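Local structure of beta-mannosidase (Trichoderma harzianum, 4CVU) at residues Y575-S580 / F595-M600; T605-Q608 / E614-F617; L624-Y629 / V646-A651; W671-Q676 / W726-Y731. The protein probably hydrolyses beta-linked mannose from the non-reducing ends of mannosides, as a secreted, glycosylated member of glycoside hydrolase family 2. All coordinates share one frame; numbering follows the deposited sequence.

Interaction 1 (Y575-S580 / F595-M600); sequences YDTSVS and FGFISM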
# COMPACT_ATOMS: atom_id res chain seq x y z
N TYR A 575 10.14 -1.56 31.98
CA TYR A 575 10.35 -0.79 30.75
C TYR A 575 11.34 0.38 30.97
O TYR A 575 11.57 1.23 30.09
CB TYR A 575 9.01 -0.31 30.19
CG TYR A 575 8.10 -1.45 29.71
CD1 TYR A 575 8.43 -2.18 28.58
CD2 TYR A 575 6.93 -1.77 30.38
CE1 TYR A 575 7.65 -3.22 28.13
CE2 TYR A 575 6.13 -2.82 29.94
CZ TYR A 575 6.49 -3.54 28.80
OH TYR A 575 5.73 -4.59 28.32
N ASP A 576 11.95 0.40 32.14
CA ASP A 576 13.01 1.32 32.45
C ASP A 576 14.31 0.82 31.83
O ASP A 576 14.96 -0.07 32.38
CB ASP A 576 13.15 1.44 33.97
CG ASP A 576 14.29 2.35 34.40
OD1 ASP A 576 14.98 2.95 33.55
OD2 ASP A 576 14.49 2.47 35.64
N THR A 577 14.72 1.44 30.72
CA THR A 577 15.84 0.93 29.93
C THR A 577 17.19 1.03 30.62
O THR A 577 18.13 0.44 30.15
CB THR A 577 15.98 1.61 28.57
OG1 THR A 577 16.24 3.02 28.76
CG2 THR A 577 14.70 1.39 27.75
N SER A 578 17.29 1.78 31.71
CA SER A 578 18.53 1.86 32.48
C SER A 578 18.88 0.60 33.30
O SER A 578 20.02 0.46 33.75
CB SER A 578 18.52 3.07 33.42
OG SER A 578 17.56 2.87 34.43
N VAL A 579 17.92 -0.30 33.53
CA VAL A 579 18.21 -1.53 34.26
C VAL A 579 18.00 -2.81 33.45
O VAL A 579 18.08 -3.92 34.01
CB VAL A 579 17.38 -1.64 35.56
CG1 VAL A 579 17.74 -0.49 36.51
CG2 VAL A 579 15.89 -1.65 35.26
N SER A 580 17.74 -2.66 32.14
CA SER A 580 17.37 -3.80 31.31
C SER A 580 18.35 -4.95 31.31
O SER A 580 17.95 -6.08 31.17
CB SER A 580 17.16 -3.32 29.86
OG SER A 580 16.11 -2.34 29.81
N PHE A 595 7.76 -12.66 29.90
CA PHE A 595 8.72 -11.54 29.97
C PHE A 595 8.99 -10.97 28.59
O PHE A 595 9.01 -11.71 27.59
CB PHE A 595 10.02 -11.94 30.65
CG PHE A 595 10.70 -13.13 30.02
CD1 PHE A 595 10.31 -14.44 30.34
CD2 PHE A 595 11.76 -12.95 29.13
CE1 PHE A 595 10.95 -15.53 29.76
CE2 PHE A 595 12.39 -14.04 28.54
CZ PHE A 595 12.00 -15.32 28.87
N GLY A 596 9.17 -9.65 28.53
CA GLY A 596 9.48 -9.01 27.23
C GLY A 596 9.55 -7.50 27.17
O GLY A 596 9.48 -6.80 28.19
N PHE A 597 9.81 -7.02 25.94
CA PHE A 597 9.96 -5.61 25.56
C PHE A 597 9.49 -5.61 24.09
O PHE A 597 9.76 -6.59 23.43
CB PHE A 597 11.41 -5.24 25.60
CG PHE A 597 11.67 -3.76 25.76
CD1 PHE A 597 11.77 -2.94 24.70
CD2 PHE A 597 11.81 -3.22 27.05
CE1 PHE A 597 12.01 -1.58 24.85
CE2 PHE A 597 12.06 -1.90 27.22
CZ PHE A 597 12.17 -1.06 26.14
N ILE A 598 8.81 -4.58 23.56
CA ILE A 598 8.36 -4.58 22.12
C ILE A 598 9.42 -4.24 21.10
O ILE A 598 10.43 -3.59 21.46
CB ILE A 598 7.14 -3.68 21.91
CG1 ILE A 598 7.52 -2.21 22.12
CG2 ILE A 598 6.01 -4.07 22.85
CD1 ILE A 598 6.51 -1.20 21.59
N SER A 599 9.26 -4.58 19.79
CA SER A 599 10.22 -4.08 18.89
C SER A 599 9.43 -3.96 17.54
O SER A 599 8.39 -4.59 17.41
CB SER A 599 11.36 -5.09 18.75
OG SER A 599 10.93 -6.32 18.08
N MET A 600 9.95 -3.14 16.64
CA MET A 600 9.34 -2.95 15.32
C MET A 600 9.45 -4.20 14.52
O MET A 600 10.42 -4.93 14.65
CB MET A 600 10.12 -1.88 14.55
CG MET A 600 9.95 -0.44 14.86
SD MET A 600 8.28 0.09 14.76
CE MET A 600 8.38 1.85 14.80
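The closest CA atoms across the contact, of Tyr-575 and Phe-597, are 7.1 Å apart, and neither segment forms a regular helix or strand here. No hydrogen bond crosses between them. Two aromatic side chains fill the space instead. Tyr-575 and Phe-597 slide past each other in opposite directions as an oblique pair, with ring planes inclined at 54° and centroids 5.7 Å apart. Its closest point is the ring atom CD1 of Tyr-575, 3.9 Å from CD2 of Phe-597. Phe-597 turns CG anti to its own N (chi1 -157°), which carries the ring across to the other loop. There the side chain of Thr-577 crosses that of Phe-597 at about a right angle, with Thr-577 CG2 3.9 Å from Phe-597 CZ. The rings of Phe-597 and Phe-678, on helix 664-692, meet edge-to-face.

Asp-576 organises segment 575-580 from within: it begins a type I turn and an Asx turn. Its OD1 accepts from Ser-578 N at 3.2 Å and from Ser-578 OG at 2.7 Å, both from the same face of the carboxylate. The hydroxyl of Tyr-575 bonds outside the contact, to Trp-717. Segment 595-600 leaves strand 592-595 of the probable catalytic barrel. The first loop is shaped by its own turn, the second is held by bonds to other parts of the chain, and the two meet through apolar surface alone.

Interaction 2 (T605-Q608 / E614-F617); sequences TWQQ and ELSF. With CA (calcium ion), chain B; NAG (2-acetamido-2-deoxy-beta-D-glucopyranose), chain C.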
# COMPACT_ATOMS: atom_id res chain seq x y z
N THR A 605 7.77 -6.48 6.41
CA THR A 605 6.50 -6.76 7.07
C THR A 605 5.62 -5.46 7.03
O THR A 605 4.49 -5.49 6.46
CB THR A 605 6.67 -7.35 8.49
OG1 THR A 605 7.09 -8.75 8.42
CG2 THR A 605 5.41 -7.27 9.22
N TRP A 606 6.16 -4.32 7.50
CA TRP A 606 5.43 -3.04 7.40
C TRP A 606 4.87 -2.86 6.00
O TRP A 606 3.71 -2.43 5.81
CB TRP A 606 6.33 -1.88 7.61
CG TRP A 606 6.52 -1.62 9.10
CD1 TRP A 606 7.65 -1.73 9.79
CD2 TRP A 606 5.49 -1.28 10.02
NE1 TRP A 606 7.42 -1.41 11.15
CE2 TRP A 606 6.09 -1.13 11.29
CE3 TRP A 606 4.12 -1.04 9.89
CZ2 TRP A 606 5.35 -0.77 12.41
CZ3 TRP A 606 3.40 -0.68 10.99
CH2 TRP A 606 4.02 -0.54 12.26
N GLN A 607 5.70 -3.12 5.02
CA GLN A 607 5.34 -2.88 3.63
C GLN A 607 4.09 -3.64 3.17
O GLN A 607 3.46 -3.31 2.14
CB GLN A 607 6.53 -3.19 2.72
CG GLN A 607 7.55 -2.08 2.67
CD GLN A 607 8.79 -2.48 1.88
OE1 GLN A 607 9.30 -3.61 1.96
NE2 GLN A 607 9.24 -1.56 1.12
N GLN A 608 3.72 -4.67 3.92
CA GLN A 608 2.54 -5.45 3.61
C GLN A 608 1.25 -4.68 3.90
O GLN A 608 0.26 -4.93 3.27
CB GLN A 608 2.54 -6.76 4.43
CG GLN A 608 3.69 -7.68 4.12
CD GLN A 608 3.80 -8.85 5.08
OE1 GLN A 608 2.96 -9.05 5.97
NE2 GLN A 608 4.83 -9.65 4.89
N GLU A 614 3.96 6.26 4.54
CA GLU A 614 3.85 6.06 5.98
C GLU A 614 4.99 5.28 6.62
O GLU A 614 4.92 4.98 7.79
CB GLU A 614 2.49 5.37 6.30
CG GLU A 614 1.28 6.24 6.06
CD GLU A 614 1.27 7.49 6.92
OE1 GLU A 614 1.17 7.43 8.16
OE2 GLU A 614 1.34 8.57 6.35
N LEU A 615 6.03 4.96 5.86
CA LEU A 615 7.12 4.17 6.37
C LEU A 615 8.17 5.03 7.07
O LEU A 615 9.26 5.24 6.55
CB LEU A 615 7.77 3.39 5.22
CG LEU A 615 6.87 2.40 4.48
CD1 LEU A 615 7.60 1.84 3.27
CD2 LEU A 615 6.41 1.22 5.34
N SER A 616 7.86 5.52 8.26
CA SER A 616 8.87 6.19 9.08
C SER A 616 8.55 5.91 10.52
O SER A 616 7.41 5.62 10.87
CB SER A 616 8.97 7.70 8.80
OG SER A 616 7.79 8.36 9.23
N PHE A 617 9.56 5.97 11.37
CA PHE A 617 9.44 5.44 12.72
C PHE A 617 8.15 5.94 13.39
O PHE A 617 7.44 5.20 14.01
CB PHE A 617 10.68 5.79 13.52
CG PHE A 617 10.85 5.01 14.81
CD1 PHE A 617 10.29 5.46 15.98
CD2 PHE A 617 11.61 3.85 14.85
CE1 PHE A 617 10.46 4.77 17.21
CE2 PHE A 617 11.79 3.15 16.05
CZ PHE A 617 11.19 3.59 17.24
CA CA B . 1.42 10.26 7.66
C1 NAG C . 9.25 9.37 17.94
C2 NAG C . 10.72 9.59 18.21
C3 NAG C . 11.03 9.83 19.68
C4 NAG C . 10.10 10.85 20.35
C5 NAG C . 8.70 10.45 20.01
C6 NAG C . 7.66 11.41 20.59
C7 NAG C . 12.26 8.44 16.69
C8 NAG C . 13.09 7.21 16.41
N2 NAG C . 11.52 8.44 17.79
O3 NAG C . 12.37 10.26 19.82
O4 NAG C . 10.21 10.83 21.75
O5 NAG C . 8.52 10.39 18.60
O6 NAG C . 7.88 12.72 20.10
O7 NAG C . 12.32 9.40 15.91
O HOH W 1 2.68 10.90 9.30
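Atom OE1 of Glu-614, the neighbour of a leucine that packs on Trp-606, is gripped from two sources: the calcium ion, at a long 2.9 Å, and a hydrogen bond with Thr-621. The other oxygen, OE2, lies much closer to the calcium ion, at 2.1 Å, so the carboxylate binds it unevenly through both oxygens. Water 1 is a further ligand. A bend at chi2 (-61°) turns the carboxylate of Glu-614 to the metal.

The contact between the segments is apolar. Leu-615 sends its two methyls to helix 603-609. CD2 reaches CB of Trp-606 at 3.8 Å, while CD1 lies 4.0 Å from CG of Gln-607; the side chains of Leu-615 and Gln-607 cross at about a right angle. The indole of Trp-606 leads away from Leu-615 and meets the ring of Phe-668.

Phe-617 faces a glycan attached to the protein. The acetamido methyl C8 of the chain C sugar sits over one ring face, 3.3 Å from CD1 of Phe-617, a CH-pi contact offset toward the rim. With an alanine here that methyl would probably lose its aromatic floor, and a gap would be likely to open beside Met-648 and Thr-649 of helix 638-655. The arrangement is that of a short helix whose following loop folds back on it, with an inverse gamma turn centred on Leu-615.

Interaction 3 (L624-Y629 / V646-A651); sequences LRNHHY and VEMTLA. With NAG (2-acetamido-2-deoxy-beta-D-glucopyranose), chain C; NAG (2-acetamido-2-deoxy-beta-D-glucopyranose), chain D; NAG (2-acetamido-2-deoxy-beta-D-glucopyranose), chain L.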
# COMPACT_ATOMS: atom_id res chain seq x y z
N LEU A 624 -0.24 4.77 15.31
CA LEU A 624 -1.61 4.32 15.63
C LEU A 624 -1.74 2.80 15.66
O LEU A 624 -2.69 2.27 16.22
CB LEU A 624 -2.67 4.95 14.71
CG LEU A 624 -2.98 6.42 15.07
CD1 LEU A 624 -3.94 7.08 14.09
CD2 LEU A 624 -3.53 6.51 16.49
N ARG A 625 -0.79 2.10 15.05
CA ARG A 625 -0.79 0.63 15.07
C ARG A 625 -0.00 0.08 16.25
O ARG A 625 -0.05 -1.13 16.52
CB ARG A 625 -0.26 0.10 13.76
CG ARG A 625 -1.23 0.31 12.61
CD ARG A 625 -0.57 0.03 11.29
NE ARG A 625 -0.41 -1.41 11.09
CZ ARG A 625 -1.27 -2.19 10.42
NH1 ARG A 625 -2.38 -1.70 9.89
NH2 ARG A 625 -1.05 -3.49 10.33
N ASN A 626 0.67 0.93 16.98
CA ASN A 626 1.33 0.50 18.22
C ASN A 626 0.28 0.56 19.32
O ASN A 626 -0.15 1.68 19.70
CB ASN A 626 2.48 1.42 18.57
CG ASN A 626 3.30 0.89 19.74
OD1 ASN A 626 2.87 -0.03 20.48
ND2 ASN A 626 4.51 1.35 19.83
N HIS A 627 -0.14 -0.61 19.82
CA HIS A 627 -1.13 -0.62 20.87
C HIS A 627 -0.51 -0.76 22.23
O HIS A 627 -1.21 -1.01 23.19
CB HIS A 627 -2.20 -1.67 20.62
CG HIS A 627 -3.10 -1.32 19.47
ND1 HIS A 627 -4.07 -2.17 18.99
CD2 HIS A 627 -3.18 -0.20 18.71
CE1 HIS A 627 -4.72 -1.60 18.00
NE2 HIS A 627 -4.19 -0.41 17.80
N HIS A 628 0.80 -0.59 22.29
CA HIS A 628 1.52 -0.46 23.57
C HIS A 628 1.83 1.02 23.70
O HIS A 628 2.83 1.47 23.15
CB HIS A 628 2.82 -1.28 23.54
CG HIS A 628 3.58 -1.24 24.85
ND1 HIS A 628 3.00 -1.58 26.05
CD2 HIS A 628 4.87 -0.96 25.12
CE1 HIS A 628 3.90 -1.48 27.02
NE2 HIS A 628 5.04 -1.10 26.49
N TYR A 629 1.02 1.82 24.42
CA TYR A 629 -0.03 1.41 25.33
C TYR A 629 -1.41 1.59 24.71
O TYR A 629 -1.61 2.48 23.90
CB TYR A 629 0.04 2.24 26.60
CG TYR A 629 1.25 1.92 27.41
CD1 TYR A 629 2.50 2.37 27.01
CD2 TYR A 629 1.16 1.12 28.54
CE1 TYR A 629 3.63 2.05 27.74
CE2 TYR A 629 2.28 0.80 29.28
CZ TYR A 629 3.52 1.26 28.87
OH TYR A 629 4.63 0.94 29.58
N VAL A 646 8.29 5.73 22.30
CA VAL A 646 9.35 6.30 23.13
C VAL A 646 10.19 5.23 23.81
O VAL A 646 11.41 5.35 23.88
CB VAL A 646 8.78 7.31 24.14
CG1 VAL A 646 9.82 7.72 25.21
CG2 VAL A 646 8.30 8.55 23.40
N GLU A 647 9.56 4.19 24.33
CA GLU A 647 10.32 3.08 24.96
C GLU A 647 11.32 2.49 23.98
O GLU A 647 12.49 2.29 24.28
CB GLU A 647 9.39 2.01 25.51
CG GLU A 647 8.67 2.39 26.81
CD GLU A 647 7.57 1.39 27.20
OE1 GLU A 647 7.37 0.38 26.49
OE2 GLU A 647 6.92 1.60 28.25
N MET A 648 10.90 2.23 22.74
CA MET A 648 11.82 1.66 21.82
C MET A 648 12.94 2.62 21.49
O MET A 648 14.11 2.22 21.35
CB MET A 648 11.05 1.23 20.52
CG MET A 648 10.09 0.10 20.75
SD MET A 648 9.43 -0.41 19.10
CE MET A 648 8.38 0.99 18.98
N THR A 649 12.62 3.91 21.38
CA THR A 649 13.59 4.93 20.96
C THR A 649 14.66 5.08 22.03
O THR A 649 15.85 5.16 21.71
CB THR A 649 12.93 6.31 20.71
OG1 THR A 649 11.88 6.17 19.76
CG2 THR A 649 13.92 7.34 20.14
N LEU A 650 14.25 5.11 23.28
CA LEU A 650 15.20 5.25 24.37
C LEU A 650 16.14 4.03 24.53
O LEU A 650 17.34 4.17 24.84
CB LEU A 650 14.47 5.51 25.67
CG LEU A 650 13.76 6.85 25.91
CD1 LEU A 650 13.13 6.89 27.29
CD2 LEU A 650 14.71 8.05 25.73
N ALA A 651 15.57 2.83 24.33
CA ALA A 651 16.31 1.60 24.37
C ALA A 651 17.48 1.63 23.39
O ALA A 651 18.61 1.36 23.77
CB ALA A 651 15.39 0.42 24.07
C1 NAG C . 9.25 9.37 17.94
C2 NAG C . 10.72 9.59 18.21
C3 NAG C . 11.03 9.83 19.68
C4 NAG C . 10.10 10.85 20.35
C5 NAG C . 8.70 10.45 20.01
C6 NAG C . 7.66 11.41 20.59
C7 NAG C . 12.26 8.44 16.69
C8 NAG C . 13.09 7.21 16.41
N2 NAG C . 11.52 8.44 17.79
O3 NAG C . 12.37 10.26 19.82
O4 NAG C . 10.21 10.83 21.75
O5 NAG C . 8.52 10.39 18.60
O6 NAG C . 7.88 12.72 20.10
O7 NAG C . 12.32 9.40 15.91
C1 NAG D . 11.18 11.74 22.29
C2 NAG D . 10.76 12.04 23.73
C3 NAG D . 11.79 12.87 24.46
C4 NAG D . 13.16 12.23 24.34
C5 NAG D . 13.48 12.02 22.87
C6 NAG D . 14.82 11.31 22.71
C7 NAG D . 8.42 12.36 24.40
C8 NAG D . 7.19 13.19 24.23
N2 NAG D . 9.50 12.75 23.71
O3 NAG D . 11.43 12.88 25.81
O4 NAG D . 14.13 13.06 24.94
O5 NAG D . 12.49 11.21 22.26
O6 NAG D . 14.97 10.96 21.36
O7 NAG D . 8.40 11.39 25.17
C1 NAG L . -4.58 5.79 27.83
C2 NAG L . -3.80 6.12 29.08
C3 NAG L . -4.76 6.37 30.22
C4 NAG L . -5.74 7.47 29.78
C5 NAG L . -6.40 7.09 28.46
C6 NAG L . -7.37 8.15 27.94
C7 NAG L . -1.65 5.15 29.79
C8 NAG L . -0.84 3.89 30.02
N2 NAG L . -2.90 5.01 29.35
O3 NAG L . -4.00 6.73 31.37
O4 NAG L . -6.76 7.69 30.75
O5 NAG L . -5.40 6.90 27.48
O6 NAG L . -6.67 9.36 27.81
O7 NAG L . -1.11 6.23 30.01
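Asn-626 meets Met-648 of helix 638-655 just where it makes an Asx turn in its own chain. Its OD1 accepts from the backbone N of His-628 at 2.8 Å, which fixes the amide. The amide nitrogen ND2 lies 4.0 Å from the Met-648 methyl CE, the two side chains coming from opposite directions. The same ND2 is bonded to Gln-645, on the same helix.

With CG anti to its N (chi1 -177°), His-628 brings the NE2 edge of its ring to Glu-647. NE2 gives a weak bond of 2.8 Å to Glu-647 OE1, bent to 127° at the hydrogen. Beyond this ring lie Trp-717, edge-to-face, and Tyr-575.

The peptide before Tyr-629 is cis. It brings the two neighbouring rings together, with Tyr-629 CE1 over one face of the imidazole. Both side chains can then hold one carboxylate, His-628 at OE1 and Tyr-629 at OE2. A phenylalanine in place of Tyr-629 would probably leave Glu-647 OE2 without its hydroxyl partner and the carboxylate freer to turn. Tyr-629 also touches the acetamido methyl of the chain L sugar, with CD2 3.7 Å from C8. Two residues along from Glu-647, Thr-649 OG1 accepts from N2 of the chain C sugar at 3.0 Å. The tyrosine hydroxyl OH donates to the syn lone pair of Glu-647 OE2 over 2.7 Å.

Interaction 4 (W671-Q676 / W726-Y731); sequences WCHATQ and WKVLPY. With NAG (2-acetamido-2-deoxy-beta-D-glucopyranose), chain H.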
# COMPACT_ATOMS: atom_id res chain seq x y z
N TRP A 671 16.36 1.75 11.67
CA TRP A 671 15.81 1.98 13.03
C TRP A 671 14.97 0.75 13.46
O TRP A 671 15.01 0.35 14.58
CB TRP A 671 14.97 3.30 13.11
CG TRP A 671 15.78 4.46 13.50
CD1 TRP A 671 16.51 5.29 12.69
CD2 TRP A 671 16.04 4.89 14.84
NE1 TRP A 671 17.17 6.22 13.46
CE2 TRP A 671 16.92 5.97 14.77
CE3 TRP A 671 15.61 4.43 16.09
CZ2 TRP A 671 17.37 6.64 15.91
CZ3 TRP A 671 16.06 5.09 17.22
CH2 TRP A 671 16.92 6.19 17.13
N CYS A 672 14.17 0.18 12.57
CA CYS A 672 13.44 -1.03 12.94
C CYS A 672 14.36 -2.17 13.45
O CYS A 672 13.98 -2.90 14.35
CB CYS A 672 12.58 -1.53 11.76
SG CYS A 672 11.14 -0.48 11.45
N HIS A 673 15.53 -2.33 12.85
CA HIS A 673 16.46 -3.40 13.15
C HIS A 673 17.17 -3.15 14.48
O HIS A 673 17.34 -4.08 15.26
CB HIS A 673 17.46 -3.51 12.01
CG HIS A 673 18.45 -4.61 12.16
ND1 HIS A 673 18.08 -5.92 12.24
CD2 HIS A 673 19.80 -4.60 12.22
CE1 HIS A 673 19.15 -6.68 12.37
NE2 HIS A 673 20.21 -5.90 12.34
N ALA A 674 17.52 -1.90 14.78
CA ALA A 674 18.12 -1.59 16.12
C ALA A 674 17.21 -1.92 17.29
O ALA A 674 17.70 -2.36 18.36
CB ALA A 674 18.57 -0.14 16.18
N THR A 675 15.90 -1.63 17.16
CA THR A 675 14.92 -2.00 18.19
C THR A 675 14.93 -3.50 18.39
O THR A 675 14.82 -3.97 19.53
CB THR A 675 13.48 -1.48 17.95
OG1 THR A 675 12.86 -2.16 16.83
CG2 THR A 675 13.46 0.01 17.71
N GLN A 676 15.09 -4.27 17.30
CA GLN A 676 15.16 -5.71 17.40
C GLN A 676 16.42 -6.21 18.09
O GLN A 676 16.38 -7.23 18.70
CB GLN A 676 15.10 -6.36 16.00
CG GLN A 676 13.74 -6.21 15.41
CD GLN A 676 13.57 -7.03 14.16
OE1 GLN A 676 14.36 -7.93 13.87
NE2 GLN A 676 12.51 -6.77 13.46
N TRP A 726 11.23 -14.15 10.85
CA TRP A 726 12.00 -14.04 12.09
C TRP A 726 12.58 -12.63 12.31
O TRP A 726 13.27 -12.09 11.46
CB TRP A 726 13.12 -15.04 12.03
CG TRP A 726 12.69 -16.44 12.23
CD1 TRP A 726 11.54 -16.98 11.82
CD2 TRP A 726 13.39 -17.47 12.93
NE1 TRP A 726 11.47 -18.31 12.18
CE2 TRP A 726 12.60 -18.64 12.87
CE3 TRP A 726 14.63 -17.54 13.56
CZ2 TRP A 726 12.98 -19.83 13.45
CZ3 TRP A 726 15.02 -18.73 14.11
CH2 TRP A 726 14.17 -19.86 14.08
N LYS A 727 12.33 -12.08 13.49
CA LYS A 727 13.08 -10.97 14.00
C LYS A 727 14.46 -11.48 14.38
O LYS A 727 14.78 -12.64 14.14
CB LYS A 727 12.40 -10.36 15.24
CG LYS A 727 11.01 -9.78 14.98
CD LYS A 727 10.58 -8.84 16.10
CE LYS A 727 9.14 -8.36 15.88
NZ LYS A 727 8.51 -7.55 16.97
N VAL A 728 15.26 -10.59 14.98
CA VAL A 728 16.53 -10.96 15.56
C VAL A 728 16.30 -11.89 16.76
O VAL A 728 17.08 -12.81 16.94
CB VAL A 728 17.37 -9.74 15.99
CG1 VAL A 728 18.68 -10.14 16.64
CG2 VAL A 728 17.69 -8.87 14.78
N LEU A 729 15.24 -11.67 17.54
CA LEU A 729 14.98 -12.43 18.77
C LEU A 729 15.06 -13.98 18.68
O LEU A 729 15.75 -14.62 19.44
CB LEU A 729 13.63 -12.06 19.37
CG LEU A 729 13.13 -12.91 20.54
CD1 LEU A 729 14.09 -12.85 21.72
CD2 LEU A 729 11.77 -12.34 20.91
N PRO A 730 14.34 -14.56 17.75
CA PRO A 730 14.31 -16.03 17.68
C PRO A 730 15.64 -16.66 17.33
O PRO A 730 15.82 -17.83 17.66
CB PRO A 730 13.22 -16.32 16.58
CG PRO A 730 13.04 -15.03 15.89
CD PRO A 730 13.34 -13.94 16.88
N TYR A 731 16.52 -15.95 16.59
CA TYR A 731 17.87 -16.42 16.30
C TYR A 731 18.70 -16.47 17.56
O TYR A 731 19.47 -17.42 17.78
CB TYR A 731 18.54 -15.51 15.28
CG TYR A 731 18.01 -15.68 13.87
CD1 TYR A 731 18.30 -16.83 13.15
CD2 TYR A 731 17.21 -14.72 13.28
CE1 TYR A 731 17.80 -17.00 11.86
CE2 TYR A 731 16.74 -14.89 11.99
CZ TYR A 731 17.04 -16.06 11.30
OH TYR A 731 16.59 -16.22 10.00
C1 NAG H . 16.65 9.01 10.67
C2 NAG H . 16.79 10.52 10.37
C3 NAG H . 17.04 11.37 11.61
C4 NAG H . 16.01 11.03 12.67
C5 NAG H . 16.07 9.52 12.96
C6 NAG H . 15.03 9.10 14.01
C7 NAG H . 17.60 11.32 8.23
C8 NAG H . 18.77 11.63 7.32
N2 NAG H . 17.85 10.81 9.43
O3 NAG H . 16.89 12.73 11.25
O4 NAG H . 16.30 11.75 13.85
O5 NAG H . 15.81 8.81 11.77
O6 NAG H . 13.73 9.46 13.61
O7 NAG H . 16.47 11.54 7.85
O HOH W 2 14.18 -8.89 18.01
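Helix 664-692 of the probable (beta/alpha)8 barrel domain packs here against the turn leading into helix 729-736, with Gln-676 meeting Lys-727 and Val-728. In the chain, helix 664-692 is the last of the helices between strands 592-595 and 702-705. Gln-676 has the largest share of the contact. Its chain runs extended beyond CG and sets the amide against the second backbone. OE1 accepts from the backbone N of Val-728 at 3.0 Å. That N-H comes from above the carbonyl plane, 37° out of it, and the bond is bent to 145° at the hydrogen. The other end of the amide, NE2, is bonded to Met-600, so both polar atoms of this buried group have partners and its rotation is fixed.

The alkyl chain of Lys-727 crosses the side chain of Gln-676 at about a right angle, with Lys-727 CB 3.7 Å from Gln-676 CD. Its ammonium leads away to Ser-599. Val-728 points at the helix, and its CG2 fills the angle between Gln-676 and His-673. The same methyl lies 3.6 Å from His-673 CE1. The histidine ring also meets Trp-888.

Away from the contact, C6 of the chain H sugar sits over one face of Trp-671, and within segment 726-731 Trp-726 CE3 lies over the centre of the Tyr-731 ring. One water ties the two backbones together: it donates to Gln-676 O at 2.8 Å and accepts a weak bond from Leu-729 N at 3.0 Å.

Overall arrangement
Interactions 1, 3 and 4 are buried; interaction 2 is only partly so. Helix 638-655 of interaction 3 and helix 664-692 of interaction 4 follow each other in the chain and touch through Met-648 and Thr-675. Segment 595-600 of interaction 1 bonds to interaction 4 through Ser-599 and Met-600. Tyr-575 of interaction 1 packs on the His-628, Tyr-629 and Glu-647 cluster of interaction 3. Chemistry differs with place. Interaction 1 is aromatic, interaction 3 gathers on a carboxylate, and interaction 4 on an amide. Interaction 2 joins its segments by aliphatic packing beside a calcium ion. It shares the chain C sugar with interaction 3.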